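Local coordinates for aminotransferase (Psychrobacter arcticus 273-4, PDB 3IF2), which binds pyridoxal 5'-phosphate and probably works as an amino-acid aminotransferase, perhaps transferring amino groups between valine and pyruvate, at residues A[34-38]-A[390-394]; A[197-203]-A[237-241]; A[337-341]-A[418-422]. The contacts are given in a common frame with arbitrary orientation. Numbering follows the deposited sequence.

Overall arrangement
Interactions 1 and 3 lie on the same side of the chain's centre, with centres about 14 Å apart, and they touch: Leu37 O is 2.8 Å from Ser418 N, a probable hydrogen bond. Helix 423-441 packs against both. Interaction 1 is a buried pairing of two parallel strands held mainly by backbone hydrogen bonds, whereas interaction 3, partly buried with no exposed touching residue, sets a helix against a loop through apolar packing and one glutamine amide. Interaction 2 lies on the opposite side, its centre about 40 and 38 Å from those of interactions 1 and 3. Partly buried, with exposed charged residues, it adds a salt bridge to a CH-pi contact beside the start of strand 242-245.

Interaction 1: residues A[34-38]-A[390-394]; sequences VNMLG and GTLIV
Two short strands, 35-36 and 391-392, run side by side in the same direction; the end-to-end vectors of segments 34-38 and 390-394 differ by only 4°. Both are extended (phi/psi -88°/94° at Asn35, -107°/126° at Thr391). Asn35 pairs with Thr391 (CA-CA 4.6 Å) and Met36 with Leu392 (CA-CA 5.3 Å), forming a two-stranded parallel sheet. Leu392 gives up the most surface. Its N and O both bond to segment 34-38, bracketing Met36: Leu392 N donates to Asn35 O (3.0 Å), and Leu392 O accepts from Leu37 N (3.0 Å). The side chain (chi1 m, chi2 p) shares a face of the sheet with that of selenomethionine Met36, whose SE lies 4.3 Å from Leu392 CB, while Leu392 CD1 reaches Val34 CG1 at 4.3 Å. Asn35, the next most covered, donates from N to Gly390 O at 2.8 Å. Its m rotamer places Asn35 ND2 2.9 Å from Thr391 OG1, a hydrogen bond between neighbouring side chains on the other face. Gly390 (phi 78°) is the C' residue of the Schellman motif that ends helix 379-388, so the chain passes directly from helix into strand. Beyond the pairing, Leu37 CB meets Ile393 CG2 at 4.0 Å. Helix 16-29 covers the Met36 and Leu392 face, helix 423-441 the Asn35 and Thr391 face. Joining the N-terminal part of the chain to its C-terminal part is consistent with the small domain of fold-type I aminotransferases; the chemistry implies a join specified chiefly by backbone hydrogen bonds, with one polar side-chain pair and apolar packing added.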
# COMPACT_ATOMS: atom_id res chain seq x y z
N VAL A 34 -18.36 13.95 -20.22
CA VAL A 34 -19.45 13.39 -19.41
C VAL A 34 -19.79 14.26 -18.21
O VAL A 34 -18.94 15.02 -17.74
CB VAL A 34 -19.08 11.97 -18.87
CG1 VAL A 34 -18.97 10.97 -20.01
CG2 VAL A 34 -17.77 12.04 -18.04
N ASN A 35 -21.03 14.11 -17.72
CA ASN A 35 -21.49 14.74 -16.48
C ASN A 35 -21.11 13.70 -15.43
O ASN A 35 -21.85 12.75 -15.20
CB ASN A 35 -23.00 15.01 -16.48
CG ASN A 35 -23.45 15.93 -17.60
OD1 ASN A 35 -22.69 16.78 -18.07
ND2 ASN A 35 -24.70 15.79 -18.02
N MSE A 36 -19.93 13.85 -14.83
CA MSE A 36 -19.38 12.87 -13.88
C MSE A 36 -19.87 13.10 -12.44
O MSE A 36 -19.28 13.88 -11.69
CB MSE A 36 -17.84 12.85 -13.99
CG MSE A 36 -17.07 11.93 -13.00
SE MSE A 36 -17.77 10.10 -12.91
CE MSE A 36 -16.39 9.37 -11.74
N LEU A 37 -20.96 12.43 -12.07
CA LEU A 37 -21.54 12.46 -10.70
C LEU A 37 -21.38 11.13 -9.95
O LEU A 37 -21.95 10.97 -8.88
CB LEU A 37 -23.04 12.83 -10.77
CG LEU A 37 -23.39 14.17 -11.41
CD1 LEU A 37 -24.91 14.35 -11.47
CD2 LEU A 37 -22.70 15.32 -10.64
N GLY A 38 -20.60 10.20 -10.51
CA GLY A 38 -20.35 8.86 -9.92
C GLY A 38 -19.08 8.62 -9.11
O GLY A 38 -18.95 7.56 -8.46
N GLY A 390 -24.61 10.34 -21.47
CA GLY A 390 -23.50 11.10 -20.91
C GLY A 390 -23.43 11.41 -19.42
O GLY A 390 -22.44 12.02 -19.00
N THR A 391 -24.43 11.02 -18.62
CA THR A 391 -24.44 11.28 -17.15
C THR A 391 -24.17 9.99 -16.33
O THR A 391 -24.86 8.98 -16.49
CB THR A 391 -25.76 11.96 -16.73
OG1 THR A 391 -25.88 13.20 -17.43
CG2 THR A 391 -25.79 12.25 -15.23
N LEU A 392 -23.17 10.05 -15.45
CA LEU A 392 -22.76 8.89 -14.65
C LEU A 392 -23.06 9.07 -13.17
O LEU A 392 -22.61 10.02 -12.58
CB LEU A 392 -21.28 8.58 -14.85
CG LEU A 392 -20.95 7.74 -16.10
CD1 LEU A 392 -21.28 8.47 -17.41
CD2 LEU A 392 -19.48 7.33 -16.09
N ILE A 393 -23.84 8.14 -12.61
CA ILE A 393 -24.15 8.07 -11.18
C ILE A 393 -23.79 6.64 -10.75
O ILE A 393 -23.26 5.89 -11.56
CB ILE A 393 -25.63 8.50 -10.90
CG1 ILE A 393 -26.68 7.67 -11.66
CG2 ILE A 393 -25.81 9.97 -11.30
CD1 ILE A 393 -26.85 6.24 -11.23
N VAL A 394 -24.02 6.26 -9.50
CA VAL A 394 -23.77 4.88 -9.04
C VAL A 394 -25.11 4.24 -8.59
O VAL A 394 -25.84 4.83 -7.78
CB VAL A 394 -22.73 4.82 -7.91
CG1 VAL A 394 -22.30 3.37 -7.66
CG2 VAL A 394 -21.49 5.64 -8.29

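Interaction 2: residues A[197-203]-A[237-241]; sequences ENLPALK and RYDIP
The ring of Tyr238 reaches across to the short helix 200-203 and lies against Leu202. Tyr238 has chi1 m and chi2 -79°, and Leu202 the t,p rotamer, which sets Leu202 CG over one ring face in a CH-pi contact, 3.9 Å from the centroid and 19° off the ring normal; Leu202 CG is 3.7 Å from Tyr238 CE2. The CA atoms of this pair, 7.7 Å apart, are the nearest across the segments. Leu202 CD1 also meets Ile240 CD1 at 4.3 Å, Ile240 being p,t, and Lys203 CG passes 4.0 Å from Tyr238 OH. At the outer side Arg237 (t, t, m) extends its guanidinium so that NH1 donates to Glu197 OE2 at 3.1 Å, a salt bridge met near the guanidinium plane. Glu197 gets there with chi1 -148° and chi2 147°, both between the usual wells. Leu199 is the N-cap of helix 200-203; on the other segment, Asp239 (phi 50°, psi 48°) is the C' residue of a Schellman motif that ends helix 225-237. That helix joins the parallel neighbouring strands 207-213 and 242-245 in a beta-alpha-beta crossover, and the contact sits at its end. Ile234 of this helix touches both Glu197 and Leu202, so the end of helix 193-197 and helix 200-203 pack on it, with Ile240 resting on Ile207 and Ile210 of strand 207-213.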
# COMPACT_ATOMS: atom_id res chain seq x y z
N GLU A 197 -29.49 -7.71 17.41
CA GLU A 197 -29.21 -8.26 18.75
C GLU A 197 -29.62 -9.74 18.86
O GLU A 197 -29.08 -10.47 19.70
CB GLU A 197 -29.85 -7.35 19.81
CG GLU A 197 -29.15 -7.22 21.17
CD GLU A 197 -29.33 -5.80 21.81
OE1 GLU A 197 -30.18 -4.99 21.34
OE2 GLU A 197 -28.60 -5.47 22.78
N ASN A 198 -30.53 -10.17 17.97
CA ASN A 198 -30.99 -11.56 17.84
C ASN A 198 -30.36 -12.34 16.67
O ASN A 198 -30.71 -13.51 16.46
CB ASN A 198 -32.53 -11.60 17.73
CG ASN A 198 -33.21 -11.21 19.03
OD1 ASN A 198 -33.25 -12.01 19.98
ND2 ASN A 198 -33.77 -10.00 19.08
N LEU A 199 -29.45 -11.72 15.92
CA LEU A 199 -28.75 -12.40 14.81
C LEU A 199 -28.04 -13.66 15.35
O LEU A 199 -27.29 -13.55 16.33
CB LEU A 199 -27.74 -11.47 14.15
CG LEU A 199 -27.09 -11.91 12.84
CD1 LEU A 199 -28.13 -12.01 11.73
CD2 LEU A 199 -26.04 -10.89 12.46
N PRO A 200 -28.35 -14.87 14.80
CA PRO A 200 -27.73 -16.12 15.26
C PRO A 200 -26.19 -16.13 15.25
O PRO A 200 -25.57 -16.65 16.19
CB PRO A 200 -28.27 -17.16 14.27
CG PRO A 200 -29.59 -16.62 13.86
CD PRO A 200 -29.42 -15.14 13.81
N ALA A 201 -25.60 -15.55 14.20
CA ALA A 201 -24.14 -15.41 14.11
C ALA A 201 -23.57 -14.66 15.34
O ALA A 201 -22.53 -15.07 15.88
CB ALA A 201 -23.73 -14.70 12.79
N LEU A 202 -24.27 -13.62 15.80
CA LEU A 202 -23.84 -12.82 16.98
C LEU A 202 -23.97 -13.62 18.28
O LEU A 202 -23.01 -13.68 19.05
CB LEU A 202 -24.63 -11.50 17.10
CG LEU A 202 -24.16 -10.47 18.15
CD1 LEU A 202 -22.76 -9.96 17.83
CD2 LEU A 202 -25.12 -9.31 18.23
N LYS A 203 -25.14 -14.20 18.53
CA LYS A 203 -25.38 -15.03 19.74
C LYS A 203 -24.41 -16.23 19.83
O LYS A 203 -23.85 -16.50 20.89
CB LYS A 203 -26.84 -15.54 19.82
CG LYS A 203 -27.92 -14.59 20.42
CD LYS A 203 -29.26 -15.37 20.59
CE LYS A 203 -30.21 -14.82 21.67
NZ LYS A 203 -30.83 -13.51 21.33
N ARG A 237 -19.99 -6.71 25.08
CA ARG A 237 -20.63 -7.94 25.57
C ARG A 237 -20.08 -9.17 24.90
O ARG A 237 -19.75 -10.14 25.59
CB ARG A 237 -22.15 -7.88 25.36
CG ARG A 237 -23.00 -8.99 26.03
CD ARG A 237 -24.46 -8.85 25.62
NE ARG A 237 -24.92 -7.46 25.86
CZ ARG A 237 -25.90 -6.81 25.21
NH1 ARG A 237 -26.62 -7.37 24.23
NH2 ARG A 237 -26.15 -5.54 25.55
N TYR A 238 -19.95 -9.11 23.57
CA TYR A 238 -19.46 -10.24 22.77
C TYR A 238 -17.92 -10.33 22.56
O TYR A 238 -17.48 -11.14 21.75
CB TYR A 238 -20.23 -10.31 21.43
CG TYR A 238 -21.69 -10.69 21.63
CD1 TYR A 238 -22.06 -12.03 21.84
CD2 TYR A 238 -22.70 -9.73 21.60
CE1 TYR A 238 -23.42 -12.41 22.03
CE2 TYR A 238 -24.06 -10.09 21.79
CZ TYR A 238 -24.41 -11.43 22.00
OH TYR A 238 -25.73 -11.77 22.18
N ASP A 239 -17.11 -9.58 23.33
CA ASP A 239 -15.62 -9.57 23.18
C ASP A 239 -15.16 -9.34 21.75
O ASP A 239 -14.34 -10.10 21.22
CB ASP A 239 -14.95 -10.83 23.76
CG ASP A 239 -14.60 -10.69 25.21
OD1 ASP A 239 -15.53 -10.76 26.05
OD2 ASP A 239 -13.38 -10.53 25.48
N ILE A 240 -15.74 -8.34 21.11
CA ILE A 240 -15.36 -7.97 19.75
C ILE A 240 -15.24 -6.45 19.65
O ILE A 240 -15.98 -5.73 20.34
CB ILE A 240 -16.34 -8.55 18.68
CG1 ILE A 240 -17.80 -8.11 18.93
CG2 ILE A 240 -16.25 -10.09 18.64
CD1 ILE A 240 -18.73 -8.36 17.75
N PRO A 241 -14.31 -5.94 18.82
CA PRO A 241 -14.18 -4.51 18.72
C PRO A 241 -15.22 -3.86 17.80
O PRO A 241 -15.84 -4.55 16.97
CB PRO A 241 -12.78 -4.33 18.14
CG PRO A 241 -12.61 -5.49 17.31
CD PRO A 241 -13.23 -6.61 18.07

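Interaction 3: residues A[337-341]-A[418-422]; sequences YQKQA and SIAAD
Ile419 forms the apolar centre, its p,p side chain set against one side of helix 324-351. Its CD1 lies 3.8 Å from Tyr337 CD1 and 4.2 Å from Gln340 CB, and its CG1 is 4.3 Å from Ala341 CB. Tyr337, Gln340 and Ala341 fall at i, i+3 and i+4 of the helix, and Ala341 N to Tyr337 O (2.9 Å) is a regular helical hydrogen bond. Tyr337 (chi1 m, chi2 -67°) meets Ala420 CB with its ring edge, CE1 to CB 3.8 Å. The nearest CA pairs are Gln340 with Ile419 (5.8 Å) and Tyr337 with Ala420 (6.9 Å). Outward from this packing, Gln340 (m,m) folds its amide over the loop: NE2 donates to Ile419 O at 3.0 Å with good geometry and, weakly, to Ala421 O at 2.8 Å. The loop is further shaped by an ST turn, in which Ser418 OG accepts from Ala420 N (3.2 Å), and Asp422 is the N-cap of helix 423-441, its OD1 accepting from Thr425 N. Tyr337 OH is hydrogen-bonded to Ala43 N, and the Tyr337 side chain lies about 6 Å from that of Lys276, a pyridoxal 5'-phosphate-binding residue, though about 11 Å from the cofactor itself. The loop links strand 414-418 to helix 423-441, whose Leu426 touches both Gln340 and Ile419, so helix 324-351 packs where strand gives way to helix, consistent with the small domain of class I aminotransferases.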
# COMPACT_ATOMS: atom_id res chain seq x y z
N TYR A 337 -19.13 21.82 1.21
CA TYR A 337 -20.06 20.70 0.95
C TYR A 337 -21.53 20.95 1.35
O TYR A 337 -22.44 20.45 0.68
CB TYR A 337 -19.54 19.35 1.49
CG TYR A 337 -18.26 18.90 0.80
CD1 TYR A 337 -18.27 18.53 -0.54
CD2 TYR A 337 -17.05 18.82 1.50
CE1 TYR A 337 -17.11 18.12 -1.19
CE2 TYR A 337 -15.87 18.41 0.86
CZ TYR A 337 -15.91 18.06 -0.48
OH TYR A 337 -14.77 17.66 -1.12
N GLN A 338 -21.78 21.72 2.41
CA GLN A 338 -23.17 22.03 2.78
C GLN A 338 -23.88 22.84 1.69
O GLN A 338 -25.02 22.53 1.33
CB GLN A 338 -23.29 22.73 4.13
CG GLN A 338 -24.77 23.10 4.42
CD GLN A 338 -25.08 23.27 5.87
OE1 GLN A 338 -24.21 23.59 6.69
NE2 GLN A 338 -26.35 23.06 6.22
N LYS A 339 -23.21 23.89 1.21
CA LYS A 339 -23.74 24.71 0.11
C LYS A 339 -23.94 23.89 -1.19
O LYS A 339 -24.93 24.09 -1.89
CB LYS A 339 -22.85 25.94 -0.11
CG LYS A 339 -22.96 26.95 1.05
CD LYS A 339 -22.20 28.27 0.82
CE LYS A 339 -20.74 28.23 1.27
NZ LYS A 339 -20.12 29.59 1.20
N GLN A 340 -23.03 22.98 -1.50
CA GLN A 340 -23.17 22.09 -2.67
C GLN A 340 -24.39 21.14 -2.54
O GLN A 340 -25.15 20.96 -3.50
CB GLN A 340 -21.90 21.27 -2.87
CG GLN A 340 -20.66 22.06 -3.25
CD GLN A 340 -20.56 22.38 -4.72
OE1 GLN A 340 -20.62 23.54 -5.10
NE2 GLN A 340 -20.40 21.37 -5.55
N ALA A 341 -24.57 20.56 -1.35
CA ALA A 341 -25.71 19.66 -1.06
C ALA A 341 -27.03 20.44 -1.16
O ALA A 341 -27.99 19.95 -1.76
CB ALA A 341 -25.56 18.98 0.33
N SER A 418 -22.65 12.33 -6.56
CA SER A 418 -21.60 13.14 -5.91
C SER A 418 -21.94 14.64 -5.96
O SER A 418 -22.18 15.19 -7.03
CB SER A 418 -20.23 12.92 -6.54
OG SER A 418 -19.25 13.75 -5.87
N ILE A 419 -21.98 15.28 -4.78
CA ILE A 419 -22.14 16.74 -4.70
C ILE A 419 -20.78 17.47 -4.60
O ILE A 419 -20.77 18.66 -4.37
CB ILE A 419 -23.23 17.21 -3.66
CG1 ILE A 419 -22.97 16.74 -2.21
CG2 ILE A 419 -24.62 16.76 -4.17
CD1 ILE A 419 -21.73 17.31 -1.57
N ALA A 420 -19.65 16.75 -4.77
CA ALA A 420 -18.32 17.36 -4.87
C ALA A 420 -18.08 17.96 -6.27
O ALA A 420 -17.18 18.78 -6.42
CB ALA A 420 -17.23 16.33 -4.59
N ALA A 421 -18.85 17.55 -7.28
CA ALA A 421 -18.69 18.04 -8.67
C ALA A 421 -18.97 19.53 -8.78
O ALA A 421 -19.68 20.10 -7.95
CB ALA A 421 -19.62 17.25 -9.63
N ASP A 422 -18.42 20.17 -9.81
CA ASP A 422 -18.65 21.61 -9.99
C ASP A 422 -20.13 21.85 -10.31
O ASP A 422 -20.88 20.95 -10.72
CB ASP A 422 -17.67 22.30 -10.96
CG ASP A 422 -17.85 21.88 -12.41
OD1 ASP A 422 -18.89 22.20 -13.05
OD2 ASP A 422 -16.89 21.26 -12.94